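Local structure of varicella-zoster virus protease (Human herpesvirus 3, 1VZV) at residues Y4-Y8 / S152-V158; I66-Q71 / L177-V183; S82-G86 / R97-L101; T103-P107 / L192-A196. The protein is a serine protease that probably cleaves the capsid assembly protein after the spherical procapsid has formed, so that the capsid matures, and is active as a dimer. All coordinates share one frame. Residue numbers count along the deposited sequence, not the author numbering.

Overall arrangement
Contacts 1 and 2 rest on the central mixed sheet, where strands 3-8 and 61-67 are neighbours; their centres lie about 20 Å apart, and they touch through Tyr-4 with Ile-66 and Val-5 with Val-67. Contacts 3 and 4 share helix 96-105, have centres about 14 Å apart and both meet the second subunit. Contact 4 lies across the chain's centre from contact 1. In sequence, contacts 1, 2 and 4 interlock, their segments alternating, whereas contact 3 closes within the loops spanned by contacts 1 and 2. Contacts 1 and 2 thus pack connecting loops onto sheet strands, while contacts 3 and 4 join helix 96-105 to its surroundings where the second subunit packs.

Contact 1: residues Y4-Y8 / S152-V158; sequences YVAGY and SIEPFRV
This is a buried packing contact between strand 3-8 of the central sheet and the loop that joins helix 149-152 to helix 161-173. Residues 4-8 are extended; across from them Ser-152 ends its helix and Ile-153 to Phe-156 form a type I turn. The closest CA pair is Ala-6 and Ser-152, 5.5 Å apart. Ala-6 CB sits 3.5 Å from Ile-153 CG2, 3.9 Å from Ser-152 CB and 4.2 Å from Phe-156 CE2. The two segments share no hydrogen bond, for the strand's backbone already pairs with strands 61-67 and 144-146, and the turn lies against one face of the mixed sheet, where 3-8 runs antiparallel to both neighbours. Phe-156 (chi1 m) turns its ring edge to Ala-6 O, 3.2 Å from CZ, and CZ also lies 3.8 Å from Gly-7 CA. Ser-152 OG, hydrogen-bonded to Thr-148 O, approaches Tyr-4 CB at 3.0 Å. At the far end Tyr-8 (chi1 m) brings OH within 3.4 Å of Val-158 CG2 while bonding to Asp-57; Phe-62 stands edge-to-face with both Tyr-8 and Phe-156.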
loop_
_atom_site.group_PDB
_atom_site.type_symbol
_atom_site.label_atom_id
_atom_site.label_comp_id
_atom_site.label_asym_id
_atom_site.label_seq_id
_atom_site.Cartn_x
_atom_site.Cartn_y
_atom_site.Cartn_z
ATOM N N TYR A 4 -0.669 13.951 -17.932
ATOM C CA TYR A 4 -0.211 13.272 -19.111
ATOM C C TYR A 4 0.808 12.336 -18.563
ATOM O O TYR A 4 1.553 12.696 -17.651
ATOM C CB TYR A 4 0.426 14.251 -20.075
ATOM C CG TYR A 4 -0.597 15.163 -20.644
ATOM C CD1 TYR A 4 -1.041 16.265 -19.923
ATOM C CD2 TYR A 4 -1.236 14.846 -21.838
ATOM C CE1 TYR A 4 -2.098 17.013 -20.357
ATOM C CE2 TYR A 4 -2.309 15.599 -22.285
ATOM C CZ TYR A 4 -2.731 16.675 -21.532
ATOM O OH TYR A 4 -3.811 17.398 -21.949
ATOM N N VAL A 5 0.766 11.107 -19.050
ATOM C CA VAL A 5 1.690 10.067 -18.639
ATOM C C VAL A 5 2.388 9.641 -19.923
ATOM O O VAL A 5 1.746 9.588 -20.975
ATOM C CB VAL A 5 0.922 8.861 -18.097
ATOM C CG1 VAL A 5 1.859 7.897 -17.435
ATOM C CG2 VAL A 5 -0.139 9.305 -17.148
ATOM N N ALA A 6 3.694 9.402 -19.857
ATOM C CA ALA A 6 4.447 8.961 -21.025
ATOM C C ALA A 6 5.526 7.983 -20.561
ATOM O O ALA A 6 6.077 8.141 -19.475
ATOM C CB ALA A 6 5.062 10.142 -21.736
ATOM N N GLY A 7 5.786 6.943 -21.344
ATOM C CA GLY A 7 6.789 5.961 -20.979
ATOM C C GLY A 7 6.805 4.899 -22.052
ATOM O O GLY A 7 6.056 4.997 -23.020
ATOM N N TYR A 8 7.669 3.900 -21.909
ATOM C CA TYR A 8 7.768 2.811 -22.874
ATOM C C TYR A 8 6.880 1.667 -22.460
ATOM O O TYR A 8 6.947 1.194 -21.326
ATOM C CB TYR A 8 9.171 2.245 -22.922
ATOM C CG TYR A 8 10.252 3.158 -23.410
ATOM C CD1 TYR A 8 10.513 3.275 -24.756
ATOM C CD2 TYR A 8 11.095 3.798 -22.516
ATOM C CE1 TYR A 8 11.567 3.977 -25.205
ATOM C CE2 TYR A 8 12.155 4.507 -22.958
ATOM C CZ TYR A 8 12.392 4.589 -24.309
ATOM O OH TYR A 8 13.498 5.258 -24.775
ATOM N N SER A 152 5.686 15.493 -19.899
ATOM C CA SER A 152 5.654 14.105 -19.508
ATOM C C SER A 152 6.823 13.444 -20.177
ATOM O O SER A 152 7.543 12.668 -19.569
ATOM C CB SER A 152 4.374 13.522 -20.020
ATOM O OG SER A 152 3.351 14.455 -19.743
ATOM N N ILE A 153 7.058 13.848 -21.415
ATOM C CA ILE A 153 8.135 13.304 -22.217
ATOM C C ILE A 153 9.429 14.075 -22.120
ATOM O O ILE A 153 10.459 13.608 -22.590
ATOM C CB ILE A 153 7.762 13.265 -23.703
ATOM C CG1 ILE A 153 7.530 14.682 -24.229
ATOM C CG2 ILE A 153 6.528 12.404 -23.916
ATOM C CD1 ILE A 153 7.296 14.714 -25.716
ATOM N N GLU A 154 9.395 15.248 -21.520
ATOM C CA GLU A 154 10.605 16.030 -21.426
ATOM C C GLU A 154 11.845 15.378 -20.785
ATOM O O GLU A 154 12.969 15.635 -21.247
ATOM C CB GLU A 154 10.317 17.349 -20.761
ATOM C CG GLU A 154 11.502 18.224 -20.793
ATOM C CD GLU A 154 11.525 19.187 -19.652
ATOM O OE1 GLU A 154 11.577 18.703 -18.492
ATOM O OE2 GLU A 154 11.505 20.416 -19.915
ATOM N N PRO A 155 11.672 14.555 -19.705
ATOM C CA PRO A 155 12.752 13.854 -18.976
ATOM C C PRO A 155 13.401 12.582 -19.515
ATOM O O PRO A 155 14.325 12.076 -18.884
ATOM C CB PRO A 155 12.122 13.579 -17.614
ATOM C CG PRO A 155 10.698 13.378 -17.943
ATOM C CD PRO A 155 10.429 14.509 -18.902
ATOM N N PHE A 156 12.894 12.014 -20.605
ATOM C CA PHE A 156 13.494 10.809 -21.182
ATOM C C PHE A 156 14.724 11.246 -21.962
ATOM O O PHE A 156 14.601 11.616 -23.119
ATOM C CB PHE A 156 12.501 10.137 -22.116
ATOM C CG PHE A 156 11.296 9.604 -21.411
ATOM C CD1 PHE A 156 11.314 8.338 -20.847
ATOM C CD2 PHE A 156 10.175 10.401 -21.225
ATOM C CE1 PHE A 156 10.257 7.887 -20.109
ATOM C CE2 PHE A 156 9.109 9.947 -20.482
ATOM C CZ PHE A 156 9.154 8.689 -19.922
ATOM N N ARG A 157 15.907 11.171 -21.346
ATOM C CA ARG A 157 17.161 11.630 -21.966
ATOM C C ARG A 157 17.633 11.002 -23.256
ATOM O O ARG A 157 18.462 11.575 -23.956
ATOM C CB ARG A 157 18.300 11.595 -20.956
ATOM C CG ARG A 157 18.046 12.390 -19.658
ATOM C CD ARG A 157 19.381 12.674 -18.951
ATOM N NE ARG A 157 19.267 12.929 -17.511
ATOM C CZ ARG A 157 20.297 13.261 -16.727
ATOM N NH1 ARG A 157 21.516 13.396 -17.250
ATOM N NH2 ARG A 157 20.117 13.468 -15.423
ATOM N N VAL A 158 17.143 9.800 -23.536
ATOM C CA VAL A 158 17.499 9.065 -24.760
ATOM C C VAL A 158 16.524 9.304 -25.937
ATOM O O VAL A 158 16.925 9.304 -27.106
ATOM C CB VAL A 158 17.610 7.519 -24.502
ATOM C CG1 VAL A 158 18.788 7.212 -23.578
ATOM C CG2 VAL A 158 16.294 6.984 -23.893
#

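Contact 2: residues I66-Q71 / L177-V183; sequences IVRCPQ and LNKVWKV
Trp-181 (chi1 m, chi2 -96°) provides the apolar centre, its indole lying against Ile-66 at the end of strand 61-67 and Arg-68 just after it: CH2 is 3.9 Å from Ile-66 CG2 and CZ3 is 3.6 Å from Arg-68 CB. Trp-181 CB, nearer the backbone, is 4.1 Å from Cys-69 CB. Ile-66 (chi1 t, chi2 t) extends CD1 to 4.4 Å from Leu-177 CB, while Pro-70 CD meets Val-180 CB at 4.1 Å. The two segments run in roughly the same direction, their end-to-end vectors 34° apart, with the CA atoms of Arg-68 and Val-180 5.3 Å and those of Cys-69 and Trp-181 4.5 Å from each other. Residues 177-183 stay irregular, linking helix 161-173 to helix 185-197, and they lie beside a strand-to-helix junction: strand 61-67 gives way to helix 70-79, with Cys-69 (chi1 t) as N-cap, its side chain capping a backbone N beyond the segment. One backbone hydrogen bond joins the segments, from Trp-181 N to Arg-68 O at 2.7 Å, although the position of this carbonyl is less certain, and Cys-69 CA makes a CA-H...O contact of 3.0 Å with Trp-181 O. Farther out, the Arg-68 guanidinium lies by the Leu-177 carbonyl without a hydrogen bond. At the exposed rim Lys-179 makes a long, weak ion pair with Glu-50 of strand 47-56.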
loop_
_atom_site.group_PDB
_atom_site.type_symbol
_atom_site.label_atom_id
_atom_site.label_comp_id
_atom_site.label_asym_id
_atom_site.label_seq_id
_atom_site.Cartn_x
_atom_site.Cartn_y
_atom_site.Cartn_z
ATOM N N ILE A 66 -3.596 10.358 -21.603
ATOM C CA ILE A 66 -4.223 11.355 -20.772
ATOM C C ILE A 66 -5.034 10.672 -19.652
ATOM O O ILE A 66 -5.681 9.632 -19.862
ATOM C CB ILE A 66 -5.051 12.369 -21.620
ATOM C CG1 ILE A 66 -5.443 13.573 -20.773
ATOM C CG2 ILE A 66 -6.287 11.728 -22.203
ATOM C CD1 ILE A 66 -5.888 14.736 -21.589
ATOM N N VAL A 67 -4.839 11.171 -18.434
ATOM C CA VAL A 67 -5.531 10.684 -17.251
ATOM C C VAL A 67 -6.263 11.916 -16.707
ATOM O O VAL A 67 -5.687 12.802 -16.075
ATOM C CB VAL A 67 -4.540 10.036 -16.211
ATOM C CG1 VAL A 67 -5.253 9.672 -14.908
ATOM C CG2 VAL A 67 -3.903 8.787 -16.815
ATOM N N ARG A 68 -7.520 12.017 -17.101
ATOM C CA ARG A 68 -8.381 13.106 -16.697
ATOM C C ARG A 68 -9.596 12.457 -16.024
ATOM O O ARG A 68 -10.565 12.100 -16.692
ATOM C CB ARG A 68 -8.798 13.899 -17.939
ATOM C CG ARG A 68 -9.685 15.112 -17.685
ATOM C CD ARG A 68 -10.124 15.714 -19.026
ATOM N NE ARG A 68 -9.053 16.456 -19.685
ATOM C CZ ARG A 68 -9.025 17.788 -19.773
ATOM N NH1 ARG A 68 -10.068 18.506 -19.338
ATOM N NH2 ARG A 68 -7.989 18.406 -20.364
ATOM N N CYS A 69 -9.486 12.220 -14.716
ATOM C CA CYS A 69 -10.553 11.609 -13.909
ATOM C C CYS A 69 -10.638 12.419 -12.617
ATOM O O CYS A 69 -9.752 12.371 -11.774
ATOM C CB CYS A 69 -10.250 10.119 -13.610
ATOM S SG CYS A 69 -11.327 9.357 -12.334
ATOM N N PRO A 70 -11.693 13.209 -12.456
ATOM C CA PRO A 70 -11.757 13.985 -11.221
ATOM C C PRO A 70 -11.752 13.156 -9.957
ATOM O O PRO A 70 -11.149 13.564 -8.970
ATOM C CB PRO A 70 -13.048 14.797 -11.378
ATOM C CG PRO A 70 -13.908 13.924 -12.231
ATOM C CD PRO A 70 -12.901 13.401 -13.272
ATOM N N GLN A 71 -12.361 11.978 -9.982
ATOM C CA GLN A 71 -12.394 11.163 -8.772
ATOM C C GLN A 71 -11.022 10.631 -8.341
ATOM O O GLN A 71 -10.716 10.586 -7.144
ATOM C CB GLN A 71 -13.405 10.019 -8.898
ATOM C CG GLN A 71 -14.874 10.464 -8.932
ATOM C CD GLN A 71 -15.227 11.197 -10.204
ATOM O OE1 GLN A 71 -14.664 10.919 -11.261
ATOM N NE2 GLN A 71 -16.125 12.163 -10.109
ATOM N N LEU A 177 -9.532 15.997 -25.666
ATOM C CA LEU A 177 -8.686 16.266 -24.519
ATOM C C LEU A 177 -9.508 16.996 -23.435
ATOM O O LEU A 177 -8.945 17.710 -22.616
ATOM C CB LEU A 177 -7.456 17.076 -24.921
ATOM C CG LEU A 177 -7.761 18.515 -25.360
ATOM C CD1 LEU A 177 -6.699 19.478 -24.822
ATOM C CD2 LEU A 177 -7.914 18.610 -26.900
ATOM N N ASN A 178 -10.836 16.834 -23.467
ATOM C CA ASN A 178 -11.775 17.442 -22.500
ATOM C C ASN A 178 -12.432 16.311 -21.664
ATOM O O ASN A 178 -12.766 16.484 -20.467
ATOM C CB ASN A 178 -12.887 18.221 -23.247
ATOM C CG ASN A 178 -14.326 17.825 -22.779
ATOM O OD1 ASN A 178 -14.846 16.745 -23.132
ATOM N ND2 ASN A 178 -14.940 18.682 -21.946
ATOM N N LYS A 179 -12.756 15.238 -22.383
ATOM C CA LYS A 179 -13.365 14.031 -21.860
ATOM C C LYS A 179 -12.958 13.806 -20.406
ATOM O O LYS A 179 -11.780 13.641 -20.147
ATOM C CB LYS A 179 -12.798 12.883 -22.685
ATOM C CG LYS A 179 -13.752 11.856 -23.170
ATOM C CD LYS A 179 -12.995 10.947 -24.108
ATOM C CE LYS A 179 -13.921 9.955 -24.814
ATOM N NZ LYS A 179 -13.394 9.521 -26.165
ATOM N N VAL A 180 -13.877 13.866 -19.451
ATOM C CA VAL A 180 -13.482 13.588 -18.073
ATOM C C VAL A 180 -13.993 12.194 -17.640
ATOM O O VAL A 180 -15.197 11.911 -17.658
ATOM C CB VAL A 180 -13.856 14.734 -17.048
ATOM C CG1 VAL A 180 -13.584 16.104 -17.649
ATOM C CG2 VAL A 180 -15.279 14.630 -16.555
ATOM N N TRP A 181 -13.054 11.289 -17.379
ATOM C CA TRP A 181 -13.378 9.937 -16.956
ATOM C C TRP A 181 -13.881 9.916 -15.521
ATOM O O TRP A 181 -13.200 10.345 -14.589
ATOM C CB TRP A 181 -12.166 9.025 -17.124
ATOM C CG TRP A 181 -11.856 8.798 -18.560
ATOM C CD1 TRP A 181 -12.260 7.737 -19.330
ATOM C CD2 TRP A 181 -11.179 9.700 -19.447
ATOM N NE1 TRP A 181 -11.893 7.935 -20.644
ATOM C CE2 TRP A 181 -11.229 9.133 -20.743
ATOM C CE3 TRP A 181 -10.535 10.930 -19.274
ATOM C CZ2 TRP A 181 -10.663 9.766 -21.861
ATOM C CZ3 TRP A 181 -9.969 11.555 -20.385
ATOM C CH2 TRP A 181 -10.039 10.972 -21.660
ATOM N N LYS A 182 -15.110 9.466 -15.354
ATOM C CA LYS A 182 -15.690 9.398 -14.034
ATOM C C LYS A 182 -15.791 7.968 -13.556
ATOM O O LYS A 182 -16.331 7.118 -14.282
ATOM C CB LYS A 182 -17.075 10.023 -14.038
ATOM C CG LYS A 182 -17.028 11.523 -14.076
ATOM C CD LYS A 182 -18.411 12.118 -14.196
ATOM C CE LYS A 182 -18.392 13.582 -13.783
ATOM N NZ LYS A 182 -18.172 13.737 -12.304
ATOM N N VAL A 183 -15.178 7.681 -12.401
ATOM C CA VAL A 183 -15.248 6.362 -11.757
ATOM C C VAL A 183 -15.877 6.775 -10.433
ATOM O O VAL A 183 -16.122 7.951 -10.224
ATOM C CB VAL A 183 -13.851 5.677 -11.572
ATOM C CG1 VAL A 183 -13.998 4.405 -10.809
ATOM C CG2 VAL A 183 -13.238 5.325 -12.916
#

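Contact 3: residues S82-G86 / R97-L101; sequences SNFFG and RALYL
Phe-85 takes a positive phi (88°, psi 118°), uncommon for a residue other than glycine, and with it the loop turns two successive phenylalanines toward helix 96-105. Phe-84 (chi1 t) and Phe-85 (chi1 m) form an aromatic cluster with Tyr-100 (chi1 t). The edge of Phe-85 points at the face of Tyr-100 in an offset edge-to-face pair, centroids 5.1 Å apart and planes at 66°; Phe-84 meets Tyr-100 rim to rim, centroids 5.5 Å apart and planes at 60°. Two CH-pi contacts complete the packing: Arg-97 CD stands 3.9 Å from the Phe-85 ring centroid, 13° off its normal, and Leu-101 CD1 lies 4.2 Å from that of Phe-84. Leu-101 CD2 also reaches Phe-85 CE2 at 3.3 Å. The backbones stay apart, 8.2 Å between the CA atoms of Phe-85 and Arg-97, and no hydrogen bond crosses. Phe-84 and Leu-101 pack on Met-200, and Tyr-100 on Leu-201, of the second subunit. Helix 96-105 also leans on helix 70-79, Arg-97 and Leu-101 touching Phe-77, and meets strand 144-146 through Leu-99.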
loop_
_atom_site.group_PDB
_atom_site.type_symbol
_atom_site.label_atom_id
_atom_site.label_comp_id
_atom_site.label_asym_id
_atom_site.label_seq_id
_atom_site.Cartn_x
_atom_site.Cartn_y
_atom_site.Cartn_z
ATOM N N SER A 82 -3.339 14.453 7.126
ATOM C CA SER A 82 -3.356 15.921 7.262
ATOM C C SER A 82 -1.974 16.564 7.038
ATOM O O SER A 82 -1.871 17.792 6.891
ATOM C CB SER A 82 -3.858 16.344 8.660
ATOM O OG SER A 82 -5.233 16.730 8.653
ATOM N N ASN A 83 -0.909 15.767 7.082
ATOM C CA ASN A 83 0.395 16.345 6.867
ATOM C C ASN A 83 1.269 15.789 5.759
ATOM O O ASN A 83 2.506 15.914 5.752
ATOM C CB ASN A 83 1.111 16.543 8.183
ATOM C CG ASN A 83 0.469 17.639 9.001
ATOM O OD1 ASN A 83 -0.585 17.422 9.630
ATOM N ND2 ASN A 83 1.036 18.854 8.924
ATOM N N PHE A 84 0.624 15.141 4.808
ATOM C CA PHE A 84 1.375 14.704 3.667
ATOM C C PHE A 84 1.515 16.107 3.052
ATOM O O PHE A 84 0.517 16.837 2.924
ATOM C CB PHE A 84 0.516 13.787 2.793
ATOM C CG PHE A 84 1.306 13.001 1.801
ATOM C CD1 PHE A 84 1.683 13.569 0.595
ATOM C CD2 PHE A 84 1.734 11.715 2.104
ATOM C CE1 PHE A 84 2.474 12.877 -0.286
ATOM C CE2 PHE A 84 2.525 11.017 1.228
ATOM C CZ PHE A 84 2.900 11.598 0.026
ATOM N N PHE A 85 2.743 16.530 2.800
ATOM C CA PHE A 85 3.021 17.865 2.237
ATOM C C PHE A 85 3.140 18.836 3.400
ATOM O O PHE A 85 2.204 18.981 4.179
ATOM C CB PHE A 85 1.917 18.396 1.296
ATOM C CG PHE A 85 1.683 17.560 0.072
ATOM C CD1 PHE A 85 2.675 17.394 -0.875
ATOM C CD2 PHE A 85 0.461 16.935 -0.131
ATOM C CE1 PHE A 85 2.449 16.617 -2.000
ATOM C CE2 PHE A 85 0.225 16.158 -1.252
ATOM C CZ PHE A 85 1.211 15.998 -2.183
ATOM N N GLY A 86 4.301 19.460 3.568
ATOM C CA GLY A 86 4.416 20.405 4.665
ATOM C C GLY A 86 3.781 21.730 4.275
ATOM O O GLY A 86 2.948 21.788 3.363
ATOM N N ARG A 97 -0.064 18.595 -6.488
ATOM C CA ARG A 97 -0.173 17.774 -5.321
ATOM C C ARG A 97 -0.899 16.487 -5.708
ATOM O O ARG A 97 -0.680 15.447 -5.096
ATOM C CB ARG A 97 -0.899 18.529 -4.226
ATOM C CG ARG A 97 -0.069 19.677 -3.703
ATOM C CD ARG A 97 -0.377 19.992 -2.261
ATOM N NE ARG A 97 -1.327 21.083 -2.147
ATOM C CZ ARG A 97 -1.056 22.241 -1.547
ATOM N NH1 ARG A 97 0.135 22.426 -0.978
ATOM N NH2 ARG A 97 -1.985 23.208 -1.494
ATOM N N ALA A 98 -1.726 16.535 -6.750
ATOM C CA ALA A 98 -2.434 15.342 -7.211
ATOM C C ALA A 98 -1.358 14.563 -7.867
ATOM O O ALA A 98 -1.118 13.424 -7.532
ATOM C CB ALA A 98 -3.485 15.691 -8.253
ATOM N N LEU A 99 -0.668 15.241 -8.768
ATOM C CA LEU A 99 0.421 14.659 -9.523
ATOM C C LEU A 99 1.478 14.016 -8.646
ATOM O O LEU A 99 2.015 12.992 -9.004
ATOM C CB LEU A 99 1.055 15.724 -10.409
ATOM C CG LEU A 99 1.980 15.290 -11.540
ATOM C CD1 LEU A 99 1.252 14.404 -12.503
ATOM C CD2 LEU A 99 2.439 16.514 -12.252
ATOM N N TYR A 100 1.784 14.614 -7.503
ATOM C CA TYR A 100 2.785 14.072 -6.574
ATOM C C TYR A 100 2.353 12.750 -5.965
ATOM O O TYR A 100 3.193 11.889 -5.709
ATOM C CB TYR A 100 3.083 15.063 -5.436
ATOM C CG TYR A 100 4.046 14.516 -4.423
ATOM C CD1 TYR A 100 3.600 13.742 -3.364
ATOM C CD2 TYR A 100 5.407 14.721 -4.557
ATOM C CE1 TYR A 100 4.485 13.181 -2.466
ATOM C CE2 TYR A 100 6.308 14.167 -3.666
ATOM C CZ TYR A 100 5.839 13.394 -2.620
ATOM O OH TYR A 100 6.726 12.833 -1.724
ATOM N N LEU A 101 1.060 12.656 -5.634
ATOM C CA LEU A 101 0.437 11.465 -5.050
ATOM C C LEU A 101 0.350 10.311 -6.053
ATOM O O LEU A 101 0.740 9.188 -5.750
ATOM C CB LEU A 101 -0.982 11.794 -4.575
ATOM C CG LEU A 101 -1.332 12.197 -3.146
ATOM C CD1 LEU A 101 -0.517 11.385 -2.170
ATOM C CD2 LEU A 101 -1.101 13.639 -2.933
#

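Contact 4: residues T103-P107 / L192-A196; sequences TNYLP and LLSTA
Residues 103-105 form the last turn of helix 96-105, and Leu-106 (phi/psi -115/66) is the first to leave helical geometry, breaking the chain's course just before strand 108-112. Residues 192-196 stay helical within helix 185-197. The backbones keep their distance, with CA atoms 8.9 Å apart for Tyr-105 and Ala-196 and 8.7 Å for Leu-106 and Thr-195, so side chains bridge the gap. Tyr-105 (chi1 t, chi2 -86°) points its ring across it, and its OH donates a 2.7 Å hydrogen bond to Leu-192 O. That carbonyl also receives a weak bond of 3.4 Å from Thr-195 OG1, which the p rotamer of Thr-195 turns back along its own helix; the same OG1 lies 3.4 Å from Tyr-105 CE1, at the ring edge. Ala-196 CB stands 3.4 Å from Tyr-105 OH. Beside the tyrosine, Leu-106 (chi1 m, chi2 t) sends CD1 to 4.3 Å from Leu-192 CD2 and CD2 to 4.3 Å from Thr-195 OG1. Leu-193 and Ala-196 pack on Tyr-105 of the second subunit, and Ser-194 OG hydrogen-bonds to its Ala-79 O. The Thr-195 side chain is about 8 Å from that of His-42 of the Ser-His-His catalytic triad, so this helix pair lies close to the catalytic site and is part of the dimer interface, built around helix 185-197 as in other herpesvirus proteases.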
loop_
_atom_site.group_PDB
_atom_site.type_symbol
_atom_site.label_atom_id
_atom_site.label_comp_id
_atom_site.label_asym_id
_atom_site.label_seq_id
_atom_site.Cartn_x
_atom_site.Cartn_y
_atom_site.Cartn_z
ATOM N N THR A 103 1.994 9.872 -8.873
ATOM C CA THR A 103 3.269 9.405 -9.384
ATOM C C THR A 103 3.872 8.424 -8.412
ATOM O O THR A 103 4.331 7.389 -8.832
ATOM C CB THR A 103 4.278 10.540 -9.682
ATOM O OG1 THR A 103 3.779 11.362 -10.731
ATOM C CG2 THR A 103 5.570 9.981 -10.175
ATOM N N ASN A 104 3.811 8.697 -7.116
ATOM C CA ASN A 104 4.410 7.774 -6.163
ATOM C C ASN A 104 3.602 6.511 -5.843
ATOM O O ASN A 104 4.178 5.469 -5.513
ATOM C CB ASN A 104 4.817 8.502 -4.884
ATOM C CG ASN A 104 6.097 9.302 -5.047
ATOM O OD1 ASN A 104 7.188 8.825 -4.747
ATOM N ND2 ASN A 104 5.964 10.527 -5.499
ATOM N N TYR A 105 2.277 6.594 -5.949
ATOM C CA TYR A 105 1.404 5.439 -5.686
ATOM C C TYR A 105 1.381 4.470 -6.875
ATOM O O TYR A 105 1.535 3.275 -6.691
ATOM C CB TYR A 105 -0.034 5.893 -5.383
ATOM C CG TYR A 105 -0.854 4.872 -4.613
ATOM C CD1 TYR A 105 -1.552 3.862 -5.263
ATOM C CD2 TYR A 105 -0.850 4.868 -3.222
ATOM C CE1 TYR A 105 -2.206 2.874 -4.546
ATOM C CE2 TYR A 105 -1.495 3.890 -2.508
ATOM C CZ TYR A 105 -2.162 2.895 -3.172
ATOM O OH TYR A 105 -2.735 1.904 -2.432
ATOM N N LEU A 106 1.202 5.005 -8.084
ATOM C CA LEU A 106 1.136 4.227 -9.317
ATOM C C LEU A 106 2.289 4.519 -10.295
ATOM O O LEU A 106 2.056 4.961 -11.413
ATOM C CB LEU A 106 -0.169 4.562 -10.014
ATOM C CG LEU A 106 -1.465 4.223 -9.300
ATOM C CD1 LEU A 106 -2.645 4.718 -10.121
ATOM C CD2 LEU A 106 -1.530 2.726 -9.103
ATOM N N PRO A 107 3.531 4.177 -9.929
ATOM C CA PRO A 107 4.650 4.449 -10.819
ATOM C C PRO A 107 4.844 3.698 -12.109
ATOM O O PRO A 107 5.578 4.177 -12.956
ATOM C CB PRO A 107 5.861 4.308 -9.901
ATOM C CG PRO A 107 5.445 3.343 -8.916
ATOM C CD PRO A 107 4.021 3.725 -8.618
ATOM N N LEU A 192 -7.802 0.992 -5.730
ATOM C CA LEU A 192 -6.551 1.557 -5.226
ATOM C C LEU A 192 -6.095 0.859 -3.964
ATOM O O LEU A 192 -4.920 0.894 -3.638
ATOM C CB LEU A 192 -6.652 3.072 -5.016
ATOM C CG LEU A 192 -6.861 4.002 -6.221
ATOM C CD1 LEU A 192 -6.931 5.435 -5.745
ATOM C CD2 LEU A 192 -5.752 3.860 -7.211
ATOM N N LEU A 193 -7.026 0.273 -3.221
ATOM C CA LEU A 193 -6.638 -0.482 -2.040
ATOM C C LEU A 193 -6.105 -1.808 -2.563
ATOM O O LEU A 193 -5.189 -2.376 -1.999
ATOM C CB LEU A 193 -7.825 -0.780 -1.120
ATOM C CG LEU A 193 -7.491 -1.871 -0.089
ATOM C CD1 LEU A 193 -6.544 -1.312 0.910
ATOM C CD2 LEU A 193 -8.692 -2.395 0.613
ATOM N N SER A 194 -6.681 -2.303 -3.651
ATOM C CA SER A 194 -6.278 -3.585 -4.223
ATOM C C SER A 194 -4.865 -3.606 -4.776
ATOM O O SER A 194 -4.261 -4.669 -4.864
ATOM C CB SER A 194 -7.270 -4.027 -5.301
ATOM O OG SER A 194 -6.885 -5.270 -5.865
ATOM N N THR A 195 -4.338 -2.458 -5.187
ATOM C CA THR A 195 -2.989 -2.468 -5.699
ATOM C C THR A 195 -1.998 -2.511 -4.539
ATOM O O THR A 195 -0.902 -3.010 -4.709
ATOM C CB THR A 195 -2.700 -1.346 -6.732
ATOM O OG1 THR A 195 -2.722 -0.070 -6.106
ATOM C CG2 THR A 195 -3.724 -1.362 -7.829
ATOM N N ALA A 196 -2.418 -2.083 -3.345
ATOM C CA ALA A 196 -1.571 -2.111 -2.141
ATOM C C ALA A 196 -1.484 -3.529 -1.590
ATOM O O ALA A 196 -0.399 -4.078 -1.410
ATOM C CB ALA A 196 -2.123 -1.190 -1.070
#